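Local coordinates for PA_0080 (Pseudomonas aeruginosa, PDB 3ZHN), which is a lipoprotein of the type VI secretion system, TssJ1, and probably serves as an envelope-anchored component of that toxin-delivery machine, at residues P30-L43 / L95-L107. Sequence-based numbering, arbitrary orientation. Where two conformers were deposited one is given.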
# COMPACT_ATOMS: atom_id res chain seq x y z
N PRO A 30 -14.45 14.49 -7.31
CA PRO A 30 -13.71 13.75 -6.28
C PRO A 30 -12.28 13.37 -6.72
O PRO A 30 -11.95 13.30 -7.91
CB PRO A 30 -14.52 12.44 -6.18
CG PRO A 30 -14.93 12.21 -7.60
CD PRO A 30 -15.30 13.57 -8.10
N THR A 31 -11.41 13.15 -5.76
CA THR A 31 -10.14 12.56 -6.03
C THR A 31 -10.42 11.05 -6.26
O THR A 31 -10.98 10.40 -5.40
CB THR A 31 -9.25 12.73 -4.80
OG1 THR A 31 -9.17 14.12 -4.38
CG2 THR A 31 -7.89 12.15 -5.09
N ARG A 32 -10.17 10.55 -7.44
CA ARG A 32 -10.43 9.18 -7.82
C ARG A 32 -9.15 8.44 -8.06
O ARG A 32 -8.29 8.93 -8.76
CB ARG A 32 -11.23 9.15 -9.11
CG ARG A 32 -11.83 7.80 -9.41
CD ARG A 32 -12.95 7.98 -10.41
NE ARG A 32 -14.08 8.77 -9.91
CZ ARG A 32 -15.05 8.27 -9.15
NH1 ARG A 32 -15.02 6.99 -8.79
NH2 ARG A 32 -16.05 9.05 -8.75
N VAL A 33 -9.07 7.25 -7.48
CA VAL A 33 -7.90 6.40 -7.62
C VAL A 33 -8.38 5.01 -8.08
O VAL A 33 -9.33 4.46 -7.50
CB VAL A 33 -7.12 6.30 -6.29
CG1 VAL A 33 -5.93 5.34 -6.42
CG2 VAL A 33 -6.77 7.68 -5.80
N VAL A 34 -7.73 4.48 -9.11
CA VAL A 34 -7.83 3.13 -9.49
C VAL A 34 -6.47 2.48 -9.34
O VAL A 34 -5.48 3.01 -9.86
CB VAL A 34 -8.36 2.90 -10.92
CG1 VAL A 34 -8.65 1.41 -11.13
CG2 VAL A 34 -9.67 3.67 -11.15
N ILE A 35 -6.43 1.36 -8.60
CA ILE A 35 -5.23 0.61 -8.40
C ILE A 35 -5.42 -0.79 -8.91
O ILE A 35 -6.37 -1.51 -8.47
CB ILE A 35 -4.85 0.53 -6.91
CG1 ILE A 35 -4.47 1.94 -6.37
CG2 ILE A 35 -3.69 -0.46 -6.67
CD1 ILE A 35 -4.41 1.99 -4.86
N TRP A 36 -4.48 -1.17 -9.77
CA TRP A 36 -4.35 -2.56 -10.17
C TRP A 36 -3.21 -3.16 -9.37
O TRP A 36 -2.03 -2.72 -9.50
CB TRP A 36 -4.06 -2.72 -11.65
CG TRP A 36 -5.23 -2.44 -12.50
CD1 TRP A 36 -6.14 -3.37 -13.04
CD2 TRP A 36 -5.63 -1.16 -13.00
NE1 TRP A 36 -7.05 -2.72 -13.83
CE2 TRP A 36 -6.79 -1.37 -13.78
CE3 TRP A 36 -5.14 0.14 -12.83
CZ2 TRP A 36 -7.43 -0.35 -14.44
CZ3 TRP A 36 -5.81 1.17 -13.50
CH2 TRP A 36 -6.94 0.91 -14.29
N LEU A 37 -3.55 -4.17 -8.57
CA LEU A 37 -2.57 -4.85 -7.69
C LEU A 37 -2.13 -6.13 -8.38
O LEU A 37 -2.98 -6.94 -8.75
CB LEU A 37 -3.22 -5.24 -6.34
CG LEU A 37 -3.77 -4.18 -5.36
CD1 LEU A 37 -4.49 -4.87 -4.22
CD2 LEU A 37 -2.60 -3.38 -4.83
N HIS A 38 -0.82 -6.33 -8.53
CA HIS A 38 -0.27 -7.47 -9.20
C HIS A 38 0.64 -8.16 -8.23
O HIS A 38 1.71 -7.66 -7.89
CB HIS A 38 0.57 -7.03 -10.43
CG HIS A 38 -0.10 -6.06 -11.31
ND1 HIS A 38 -1.16 -6.38 -12.15
CD2 HIS A 38 0.14 -4.75 -11.50
CE1 HIS A 38 -1.55 -5.30 -12.79
NE2 HIS A 38 -0.80 -4.29 -12.39
N ALA A 39 0.20 -9.32 -7.73
CA ALA A 39 1.03 -10.10 -6.82
C ALA A 39 1.89 -11.02 -7.65
O ALA A 39 1.38 -11.86 -8.39
CB ALA A 39 0.16 -10.88 -5.84
N ALA A 40 3.24 -10.89 -7.51
CA ALA A 40 4.11 -11.63 -8.40
C ALA A 40 4.05 -13.15 -8.14
O ALA A 40 3.69 -13.56 -7.04
CB ALA A 40 5.56 -11.11 -8.27
N PRO A 41 4.44 -13.94 -9.12
CA PRO A 41 4.58 -15.37 -8.93
C PRO A 41 5.53 -15.75 -7.83
O PRO A 41 5.37 -16.77 -7.22
CB PRO A 41 5.17 -15.84 -10.27
CG PRO A 41 4.74 -14.86 -11.29
CD PRO A 41 4.70 -13.55 -10.55
N ASN A 42 6.56 -14.95 -7.63
CA ASN A 42 7.54 -15.16 -6.57
C ASN A 42 7.27 -14.33 -5.26
O ASN A 42 8.21 -13.91 -4.57
CB ASN A 42 8.97 -14.94 -7.12
CG ASN A 42 9.19 -13.55 -7.65
OD1 ASN A 42 8.24 -12.76 -7.72
ND2 ASN A 42 10.46 -13.22 -7.99
N LEU A 43 6.01 -13.99 -5.05
CA LEU A 43 5.58 -13.22 -3.90
C LEU A 43 6.15 -13.75 -2.58
O LEU A 43 6.05 -14.92 -2.30
CB LEU A 43 4.07 -13.28 -3.83
CG LEU A 43 3.35 -12.42 -2.77
CD1 LEU A 43 3.47 -10.94 -3.18
CD2 LEU A 43 1.89 -12.79 -2.74
N LEU A 95 -3.08 -11.19 -0.28
CA LEU A 95 -2.84 -11.56 -1.63
C LEU A 95 -2.01 -12.84 -1.77
O LEU A 95 -1.16 -13.12 -1.00
CB LEU A 95 -2.06 -10.45 -2.35
CG LEU A 95 -2.65 -9.04 -2.31
CD1 LEU A 95 -1.67 -8.01 -2.85
CD2 LEU A 95 -3.91 -9.02 -3.13
N ARG A 96 -2.33 -13.62 -2.78
CA ARG A 96 -1.69 -14.86 -3.05
C ARG A 96 -0.79 -14.72 -4.30
O ARG A 96 -1.02 -13.84 -5.14
CB ARG A 96 -2.69 -16.00 -3.23
CG ARG A 96 -3.47 -16.27 -1.96
CD ARG A 96 -4.21 -17.58 -2.05
NE ARG A 96 -4.17 -18.22 -0.72
CZ ARG A 96 -4.75 -17.71 0.36
NH1 ARG A 96 -5.50 -16.60 0.28
NH2 ARG A 96 -4.66 -18.32 1.52
N PRO A 97 0.25 -15.59 -4.41
CA PRO A 97 1.11 -15.50 -5.57
C PRO A 97 0.32 -15.55 -6.88
O PRO A 97 -0.57 -16.35 -7.06
CB PRO A 97 2.07 -16.71 -5.42
CG PRO A 97 2.03 -17.04 -3.91
CD PRO A 97 0.67 -16.65 -3.47
N GLY A 98 0.66 -14.66 -7.78
CA GLY A 98 -0.01 -14.57 -9.08
C GLY A 98 -1.35 -13.84 -9.10
O GLY A 98 -1.90 -13.60 -10.19
N GLU A 99 -1.87 -13.47 -7.93
CA GLU A 99 -3.14 -12.79 -7.86
C GLU A 99 -3.16 -11.37 -8.52
O GLU A 99 -2.20 -10.67 -8.44
CB GLU A 99 -3.60 -12.70 -6.40
CG GLU A 99 -5.01 -12.19 -6.25
CD GLU A 99 -5.58 -12.26 -4.81
OE1 GLU A 99 -4.98 -12.94 -3.96
OE2 GLU A 99 -6.70 -11.71 -4.62
N GLU A 100 -4.31 -11.03 -9.10
CA GLU A 100 -4.58 -9.74 -9.69
C GLU A 100 -5.90 -9.21 -9.10
O GLU A 100 -6.90 -9.96 -9.00
CB GLU A 100 -4.82 -9.95 -11.20
CG GLU A 100 -3.63 -10.51 -12.01
CD GLU A 100 -2.55 -9.49 -12.15
OE1 GLU A 100 -2.89 -8.29 -11.99
OE2 GLU A 100 -1.36 -9.83 -12.37
N ARG A 101 -5.87 -7.95 -8.67
CA ARG A 101 -7.04 -7.24 -8.26
C ARG A 101 -7.02 -5.85 -8.79
O ARG A 101 -5.99 -5.22 -9.03
CB ARG A 101 -7.20 -7.10 -6.73
CG ARG A 101 -7.03 -8.34 -5.97
CD ARG A 101 -7.62 -8.11 -4.61
NE ARG A 101 -7.42 -9.31 -3.84
CZ ARG A 101 -7.86 -9.50 -2.64
NH1 ARG A 101 -8.56 -8.54 -2.03
NH2 ARG A 101 -7.52 -10.63 -2.01
N ARG A 102 -8.25 -5.35 -8.90
CA ARG A 102 -8.51 -3.95 -9.22
C ARG A 102 -9.34 -3.38 -8.08
O ARG A 102 -10.41 -3.88 -7.71
CB ARG A 102 -9.30 -3.88 -10.53
CG ARG A 102 -9.39 -2.51 -11.16
CD ARG A 102 -10.48 -2.53 -12.22
NE ARG A 102 -10.74 -1.22 -12.83
CZ ARG A 102 -11.53 -0.27 -12.34
NH1 ARG A 102 -12.20 -0.43 -11.19
NH2 ARG A 102 -11.66 0.87 -13.02
N ILE A 103 -8.90 -2.26 -7.58
CA ILE A 103 -9.64 -1.53 -6.58
C ILE A 103 -9.83 -0.10 -6.99
O ILE A 103 -8.96 0.49 -7.62
CB ILE A 103 -9.03 -1.65 -5.16
CG1 ILE A 103 -7.70 -1.00 -5.07
CG2 ILE A 103 -8.90 -3.11 -4.73
CD1 ILE A 103 -7.25 -0.79 -3.63
N GLU A 104 -10.96 0.49 -6.64
CA GLU A 104 -11.21 1.87 -7.03
C GLU A 104 -11.78 2.54 -5.80
O GLU A 104 -12.57 1.92 -5.08
CB GLU A 104 -12.22 1.90 -8.18
CG GLU A 104 -12.59 3.31 -8.64
CD GLU A 104 -13.35 3.37 -9.98
OE1 GLU A 104 -13.43 2.29 -10.67
OE2 GLU A 104 -13.77 4.56 -10.42
N ARG A 105 -11.31 3.76 -5.52
CA ARG A 105 -11.68 4.51 -4.36
C ARG A 105 -11.81 5.96 -4.85
O ARG A 105 -11.12 6.37 -5.76
CB ARG A 105 -10.55 4.54 -3.29
CG ARG A 105 -9.92 3.26 -2.81
CD ARG A 105 -10.54 2.95 -1.47
NE ARG A 105 -10.16 1.67 -0.90
CZ ARG A 105 -10.59 0.48 -1.34
NH1 ARG A 105 -11.41 0.31 -2.39
NH2 ARG A 105 -10.19 -0.58 -0.72
N THR A 106 -12.66 6.71 -4.19
CA THR A 106 -12.54 8.14 -4.11
C THR A 106 -11.93 8.46 -2.78
O THR A 106 -12.34 7.96 -1.70
CB THR A 106 -13.85 8.86 -4.27
OG1 THR A 106 -14.72 8.46 -3.20
CG2 THR A 106 -14.39 8.51 -5.67
N LEU A 107 -10.92 9.26 -2.85
CA LEU A 107 -10.21 9.56 -1.65
C LEU A 107 -10.93 10.61 -0.99
O LEU A 107 -11.45 11.54 -1.60
CB LEU A 107 -8.81 10.04 -1.88
CG LEU A 107 -7.95 9.07 -2.64
CD1 LEU A 107 -6.52 9.53 -2.45
CD2 LEU A 107 -8.10 7.63 -2.17
O HOH W 1 -12.39 13.11 -3.39
O HOH W 2 0.78 -10.84 -10.93
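R102 lies along W36, its CG over one face of the indole, 3.8 Å from the centroid of the five-membered ring, a CH-pi contact. Its chain runs extended from CG, which sits anti to the backbone N (chi1 -167°), and carries the guanidinium on to V34, whose CG1 lies over the centre of that flat group, 3.5 Å from CZ. Beyond V34, both end nitrogens of R102 reach a single oxygen of E104, OE1; in one of the two conformers of R32, its NH1 lies 3.2 Å from the other oxygen, E104 OE2, in a salt bridge met on the anti side. E104 can then join two arginines. Farther along this face, ND1 of H38 donates to the syn lone pair of E100 OE1 at 2.6 Å; its NE2 is held by D143, so the imidazole is gripped at both nitrogens. A water bridges E100 OE2 to A39 O.

Behind these groups, strands 31-39 and 100-107 pair antiparallel, with hydrogen-bonded pairs V33-R105, I35-I103 and L37-R101. On the reverse face V33 CG2 packs 3.6 Å from L107 CG, and I35 CB meets I103 CG1; I103 rests on L58 and F93, and L37 on L56, all of the second sheet, as in a beta-sandwich. R101 and R105 share this face, turning their ends to E99 and D91. The chemistry implies apolar packing between sheets, with charge pairs on both faces.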